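Local coordinates for protein argonaute (Aquifex aeolicus, PDB 1YVU) that cuts target RNA with short single-stranded DNA as guide, using divalent metal ions, magnesium being the preferred one, at residues Phe21-Pro26 and Glu56-Gly61; Gly47-Arg52 and Arg102-Lys107. One frame throughout, in Å; residues are numbered along the deposited sequence.

Overall arrangement
Both contacts lie in the N-terminal domain of the PAZ lobe, away from the catalytic metal site in the PIWI domain, with their centres about 12 Å apart. Their segments alternate along the chain: 21-26, 47-52, 56-61 and then 102-107. The two middle segments carry strands 50-53 and 56-59, which follow one another and pair antiparallel, so the two contacts share this small sheet. Contact 1 joins residues 21-26 to strand 56-59, while contact 2 sets the helix 94-107 against the start of strand 50-53. Probable backbone bonds, Phe-51 N to Trp-58 O and Ala-60 N to Pro-49 O, couple the two. Residues 21-26 and helix 94-107 are thus both joined to the same two-stranded sheet.

Contact 1: Phe21-Pro26 and Glu56-Gly61; sequences FTVFKP and EFWCAG
Antiparallel pairing within the argonaute N-terminal domain brings residues 21-26 alongside strand 56-59, with Thr-22 and Cys-59 as a hydrogen-bonded pair. Thr-22 N reaches Cys-59 O at 3.0 Å, and Cys-59 N returns a bond to Thr-22 O. Further along, Phe-57 N gives a nearly straight bond (170°) to Phe-24 O, whereas the reverse bond from Phe-24 N to Phe-57 O is weak. Side chains then alternate between two faces. On one, the Phe-21 ring lies over the backbone of Ala-60, whose CA stands 3.8 Å from the ring centroid, almost on the ring normal; Ala-60 CB approaches Phe-21 CZ. The rings of Phe-21 and Phe-88 meet, nearly parallel. An alanine in place of Phe-21 would probably open a gap over Ala-60 and leave the Phe-88 ring without its neighbour. On the same face Val-23 puts CG2 over the six-membered ring of Trp-58, 4.3 Å from its centroid. CG1, anti to the backbone N of Val-23 (chi1 -168°), touches Glu-56 CB. Within the strand, Trp-58 NE1 donates a longish, bent bond to the anti lone pair of Glu-56 OE1, out of the indole plane. On the other face Cys-59 SG meets the edge of the Phe-24 ring, 3.8 Å from Phe-24 CD1. From the same Thr-22, OG1 donates to Gly-61 O at 2.9 Å, in the plane of that carbonyl.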
loop_
_atom_site.group_PDB
_atom_site.type_symbol
_atom_site.label_atom_id
_atom_site.label_comp_id
_atom_site.label_asym_id
_atom_site.label_seq_id
_atom_site.Cartn_x
_atom_site.Cartn_y
_atom_site.Cartn_z
ATOM N N PHE A 21 -34.109 19.120 2.390
ATOM C CA PHE A 21 -33.555 18.027 1.563
ATOM C C PHE A 21 -34.615 17.136 0.892
ATOM O O PHE A 21 -35.558 16.679 1.553
ATOM C CB PHE A 21 -32.686 17.082 2.429
ATOM C CG PHE A 21 -31.268 17.524 2.622
ATOM C CD1 PHE A 21 -30.945 18.854 2.979
ATOM C CD2 PHE A 21 -30.240 16.591 2.506
ATOM C CE1 PHE A 21 -29.617 19.254 3.231
ATOM C CE2 PHE A 21 -28.892 16.970 2.750
ATOM C CZ PHE A 21 -28.581 18.308 3.119
ATOM N N THR A 22 -34.378 16.801 -0.379
ATOM C CA THR A 22 -35.257 15.926 -1.150
ATOM C C THR A 22 -34.784 14.450 -1.096
ATOM O O THR A 22 -33.656 14.119 -1.477
ATOM C CB THR A 22 -35.368 16.416 -2.611
ATOM O OG1 THR A 22 -35.708 17.805 -2.610
ATOM C CG2 THR A 22 -36.457 15.657 -3.367
ATOM N N VAL A 23 -35.663 13.583 -0.598
ATOM C CA VAL A 23 -35.379 12.152 -0.469
ATOM C C VAL A 23 -35.815 11.384 -1.722
ATOM O O VAL A 23 -36.808 11.727 -2.378
ATOM C CB VAL A 23 -36.081 11.532 0.789
ATOM C CG1 VAL A 23 -35.547 10.142 1.079
ATOM C CG2 VAL A 23 -35.891 12.419 2.006
ATOM N N PHE A 24 -35.011 10.371 -2.057
ATOM C CA PHE A 24 -35.218 9.480 -3.196
ATOM C C PHE A 24 -34.953 8.028 -2.772
ATOM O O PHE A 24 -33.869 7.730 -2.287
ATOM C CB PHE A 24 -34.315 9.861 -4.388
ATOM C CG PHE A 24 -34.738 11.120 -5.109
ATOM C CD1 PHE A 24 -34.028 12.313 -4.938
ATOM C CD2 PHE A 24 -35.895 11.137 -5.912
ATOM C CE1 PHE A 24 -34.471 13.525 -5.557
ATOM C CE2 PHE A 24 -36.350 12.346 -6.536
ATOM C CZ PHE A 24 -35.638 13.534 -6.351
ATOM N N LYS A 25 -35.954 7.165 -2.868
ATOM C CA LYS A 25 -35.771 5.745 -2.528
ATOM C C LYS A 25 -36.114 4.932 -3.793
ATOM O O LYS A 25 -37.049 5.322 -4.530
ATOM C CB LYS A 25 -36.668 5.334 -1.346
ATOM C CG LYS A 25 -36.120 4.155 -0.522
ATOM C CD LYS A 25 -37.236 3.342 0.142
ATOM C CE LYS A 25 -36.678 2.199 0.977
ATOM N NZ LYS A 25 -37.753 1.327 1.508
ATOM N N PRO A 26 -35.339 3.844 -4.112
ATOM C CA PRO A 26 -35.635 3.041 -5.315
ATOM C C PRO A 26 -36.931 2.259 -5.202
ATOM O O PRO A 26 -37.419 2.002 -4.093
ATOM C CB PRO A 26 -34.445 2.090 -5.408
ATOM C CG PRO A 26 -33.359 2.825 -4.697
ATOM C CD PRO A 26 -34.076 3.363 -3.512
ATOM N N GLU A 56 -32.323 5.315 1.367
ATOM C CA GLU A 56 -32.798 6.616 0.940
ATOM C C GLU A 56 -31.652 7.518 0.473
ATOM O O GLU A 56 -30.654 7.642 1.160
ATOM C CB GLU A 56 -33.553 7.265 2.122
ATOM C CG GLU A 56 -34.765 6.438 2.685
ATOM C CD GLU A 56 -35.398 6.999 3.985
ATOM O OE1 GLU A 56 -34.999 8.084 4.459
ATOM O OE2 GLU A 56 -36.315 6.337 4.533
ATOM N N PHE A 57 -31.807 8.148 -0.689
ATOM C CA PHE A 57 -30.801 9.052 -1.241
ATOM C C PHE A 57 -31.188 10.505 -0.996
ATOM O O PHE A 57 -31.951 11.109 -1.753
ATOM C CB PHE A 57 -30.590 8.808 -2.738
ATOM C CG PHE A 57 -30.009 7.465 -3.053
ATOM C CD1 PHE A 57 -30.810 6.306 -2.981
ATOM C CD2 PHE A 57 -28.655 7.334 -3.392
ATOM C CE1 PHE A 57 -30.270 5.027 -3.238
ATOM C CE2 PHE A 57 -28.097 6.063 -3.653
ATOM C CZ PHE A 57 -28.907 4.905 -3.573
ATOM N N TRP A 58 -30.600 11.077 0.048
ATOM C CA TRP A 58 -30.859 12.453 0.456
ATOM C C TRP A 58 -30.099 13.486 -0.382
ATOM O O TRP A 58 -28.891 13.430 -0.479
ATOM C CB TRP A 58 -30.509 12.614 1.940
ATOM C CG TRP A 58 -31.394 11.847 2.937
ATOM C CD1 TRP A 58 -31.668 10.512 2.939
ATOM C CD2 TRP A 58 -32.138 12.410 4.039
ATOM N NE1 TRP A 58 -32.542 10.201 3.957
ATOM C CE2 TRP A 58 -32.853 11.347 4.647
ATOM C CE3 TRP A 58 -32.276 13.722 4.570
ATOM C CZ2 TRP A 58 -33.710 11.549 5.762
ATOM C CZ3 TRP A 58 -33.137 13.928 5.692
ATOM C CH2 TRP A 58 -33.838 12.842 6.266
ATOM N N CYS A 59 -30.817 14.447 -0.951
ATOM C CA CYS A 59 -30.204 15.483 -1.780
ATOM C C CYS A 59 -30.346 16.884 -1.191
ATOM O O CYS A 59 -31.425 17.278 -0.803
ATOM C CB CYS A 59 -30.800 15.433 -3.179
ATOM S SG CYS A 59 -30.666 13.812 -3.899
ATOM N N ALA A 60 -29.267 17.658 -1.223
ATOM C CA ALA A 60 -29.212 19.014 -0.668
ATOM C C ALA A 60 -29.917 20.176 -1.367
ATOM O O ALA A 60 -29.281 20.968 -2.057
ATOM C CB ALA A 60 -27.763 19.377 -0.381
ATOM N N GLY A 61 -31.207 20.327 -1.097
ATOM C CA GLY A 61 -31.972 21.409 -1.691
ATOM C C GLY A 61 -33.246 20.981 -2.385
ATOM O O GLY A 61 -33.620 19.804 -2.373
#

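Contact 2: Gly47-Arg52 and Arg102-Lys107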
loop_
_atom_site.group_PDB
_atom_site.type_symbol
_atom_site.label_atom_id
_atom_site.label_comp_id
_atom_site.label_asym_id
_atom_site.label_seq_id
_atom_site.Cartn_x
_atom_site.Cartn_y
_atom_site.Cartn_z
ATOM N N GLY A 47 -28.030 17.661 -9.625
ATOM C CA GLY A 47 -27.127 18.792 -9.636
ATOM C C GLY A 47 -26.921 19.289 -8.225
ATOM O O GLY A 47 -26.195 20.256 -8.014
ATOM N N LEU A 48 -27.582 18.640 -7.265
ATOM C CA LEU A 48 -27.486 19.009 -5.853
ATOM C C LEU A 48 -26.772 17.908 -5.088
ATOM O O LEU A 48 -27.033 16.726 -5.334
ATOM C CB LEU A 48 -28.889 19.197 -5.237
ATOM C CG LEU A 48 -29.848 20.280 -5.752
ATOM C CD1 LEU A 48 -31.249 19.944 -5.363
ATOM C CD2 LEU A 48 -29.464 21.661 -5.252
ATOM N N PRO A 49 -25.804 18.273 -4.203
ATOM C CA PRO A 49 -25.028 17.355 -3.363
ATOM C C PRO A 49 -25.887 16.246 -2.739
ATOM O O PRO A 49 -26.986 16.506 -2.245
ATOM C CB PRO A 49 -24.457 18.300 -2.323
ATOM C CG PRO A 49 -24.034 19.427 -3.168
ATOM C CD PRO A 49 -25.215 19.628 -4.105
ATOM N N THR A 50 -25.376 15.025 -2.753
ATOM C CA THR A 50 -26.137 13.898 -2.279
ATOM C C THR A 50 -25.392 13.001 -1.328
ATOM O O THR A 50 -24.178 12.904 -1.376
ATOM C CB THR A 50 -26.592 13.041 -3.528
ATOM O OG1 THR A 50 -27.336 13.866 -4.431
ATOM C CG2 THR A 50 -27.444 11.820 -3.160
ATOM N N PHE A 51 -26.137 12.401 -0.412
ATOM C CA PHE A 51 -25.586 11.410 0.493
ATOM C C PHE A 51 -26.540 10.215 0.569
ATOM O O PHE A 51 -27.739 10.348 0.298
ATOM C CB PHE A 51 -25.153 11.979 1.872
ATOM C CG PHE A 51 -26.280 12.308 2.824
ATOM C CD1 PHE A 51 -26.845 11.313 3.650
ATOM C CD2 PHE A 51 -26.725 13.627 2.961
ATOM C CE1 PHE A 51 -27.831 11.617 4.601
ATOM C CE2 PHE A 51 -27.717 13.958 3.916
ATOM C CZ PHE A 51 -28.272 12.945 4.740
ATOM N N ARG A 52 -25.991 9.066 0.952
ATOM C CA ARG A 52 -26.736 7.822 1.062
ATOM C C ARG A 52 -27.002 7.428 2.525
ATOM O O ARG A 52 -26.080 7.062 3.250
ATOM C CB ARG A 52 -25.954 6.714 0.338
ATOM C CG ARG A 52 -26.740 5.462 -0.057
ATOM C CD ARG A 52 -25.818 4.259 -0.152
ATOM N NE ARG A 52 -25.688 3.610 1.146
ATOM C CZ ARG A 52 -24.547 3.201 1.694
ATOM N NH1 ARG A 52 -23.394 3.365 1.060
ATOM N NH2 ARG A 52 -24.558 2.663 2.910
ATOM N N ARG A 102 -17.763 16.131 -0.583
ATOM C CA ARG A 102 -17.102 15.966 -1.882
ATOM C C ARG A 102 -17.841 16.601 -3.046
ATOM O O ARG A 102 -17.263 17.308 -3.869
ATOM C CB ARG A 102 -16.897 14.488 -2.182
ATOM C CG ARG A 102 -15.734 13.866 -1.454
ATOM C CD ARG A 102 -15.496 12.460 -1.964
ATOM N NE ARG A 102 -14.265 11.902 -1.404
ATOM C CZ ARG A 102 -13.990 10.600 -1.308
ATOM N NH1 ARG A 102 -14.860 9.688 -1.742
ATOM N NH2 ARG A 102 -12.854 10.204 -0.738
ATOM N N ASP A 103 -19.148 16.396 -3.055
ATOM C CA ASP A 103 -20.036 16.924 -4.077
ATOM C C ASP A 103 -20.124 18.435 -4.011
ATOM O O ASP A 103 -20.540 19.087 -4.961
ATOM C CB ASP A 103 -21.420 16.284 -3.942
ATOM C CG ASP A 103 -21.427 14.765 -4.272
ATOM O OD1 ASP A 103 -20.395 14.207 -4.749
ATOM O OD2 ASP A 103 -22.485 14.122 -4.055
ATOM N N PHE A 104 -19.730 18.992 -2.876
ATOM C CA PHE A 104 -19.718 20.436 -2.741
ATOM C C PHE A 104 -18.467 20.968 -3.398
ATOM O O PHE A 104 -18.538 21.947 -4.116
ATOM C CB PHE A 104 -19.763 20.857 -1.285
ATOM C CG PHE A 104 -21.134 21.105 -0.789
ATOM C CD1 PHE A 104 -21.806 20.130 -0.067
ATOM C CD2 PHE A 104 -21.770 22.327 -1.052
ATOM C CE1 PHE A 104 -23.105 20.351 0.396
ATOM C CE2 PHE A 104 -23.076 22.567 -0.590
ATOM C CZ PHE A 104 -23.748 21.575 0.136
ATOM N N LEU A 105 -17.348 20.257 -3.226
ATOM C CA LEU A 105 -16.044 20.624 -3.815
ATOM C C LEU A 105 -16.095 20.582 -5.339
ATOM O O LEU A 105 -15.324 21.250 -6.041
ATOM C CB LEU A 105 -14.965 19.643 -3.342
ATOM C CG LEU A 105 -14.851 19.413 -1.844
ATOM C CD1 LEU A 105 -13.704 18.496 -1.596
ATOM C CD2 LEU A 105 -14.647 20.737 -1.108
ATOM N N THR A 106 -17.021 19.760 -5.818
ATOM C CA THR A 106 -17.249 19.538 -7.222
ATOM C C THR A 106 -18.160 20.606 -7.775
ATOM O O THR A 106 -17.745 21.350 -8.638
ATOM C CB THR A 106 -17.821 18.124 -7.433
ATOM O OG1 THR A 106 -16.806 17.157 -7.099
ATOM C CG2 THR A 106 -18.310 17.922 -8.875
ATOM N N LYS A 107 -19.380 20.707 -7.242
ATOM C CA LYS A 107 -20.368 21.705 -7.682
ATOM C C LYS A 107 -19.926 23.168 -7.506
ATOM O O LYS A 107 -20.381 24.025 -8.267
ATOM C CB LYS A 107 -21.739 21.433 -7.032
ATOM C CG LYS A 107 -22.947 22.194 -7.648
ATOM C CD LYS A 107 -23.055 22.081 -9.197
ATOM C CE LYS A 107 -24.286 22.827 -9.710
ATOM N NZ LYS A 107 -24.282 22.989 -11.183
#
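Asp-103 OD2 accepts the backbone N-H of Thr-50 through its anti lone pair, at 3.3 Å from Thr-50 N and nearly straight (168°). The other carboxylate oxygen, OD1, forms a salt bridge with Arg-39, so this buried acid, on helix 94-107, binds both the strand and helix 32-46; the arginine's charge would be expected to favour the ionised form. CG of Asp-103 stands anti to its carbonyl carbon (chi1 -67°), which sets the carboxylate beside the Thr-50 amide. Asp-103 CB rests 3.8 Å from Pro-49 CA. In the N-terminal domain this is where a helix, 94-107, packs across the entry to the strand 50-53 of a two-stranded antiparallel sheet. Pro-49, just before that strand, supplies the apolar part. Its CG sits over the centre of the Phe-104 ring, 3.8 Å from the centroid and almost on the ring normal, a CH-pi contact. Pro-49 CB comes to 3.7 Å from Phe-104 CE1, and the two side chains cross at about a right angle. Phe-104 also meets Trp-303 edge-to-face. Thr-50 has its hydroxyl turned back to the chain before it, where OG1 donates to Leu-48 O at 3.0 Å. Gly-47, with positive phi at the end of helix 32-46, turns its carbonyl to the aliphatic part of Lys-107: Lys-107 CG, CD and CE all pass the oxygen, CE at 3.6 Å from Gly-47 O.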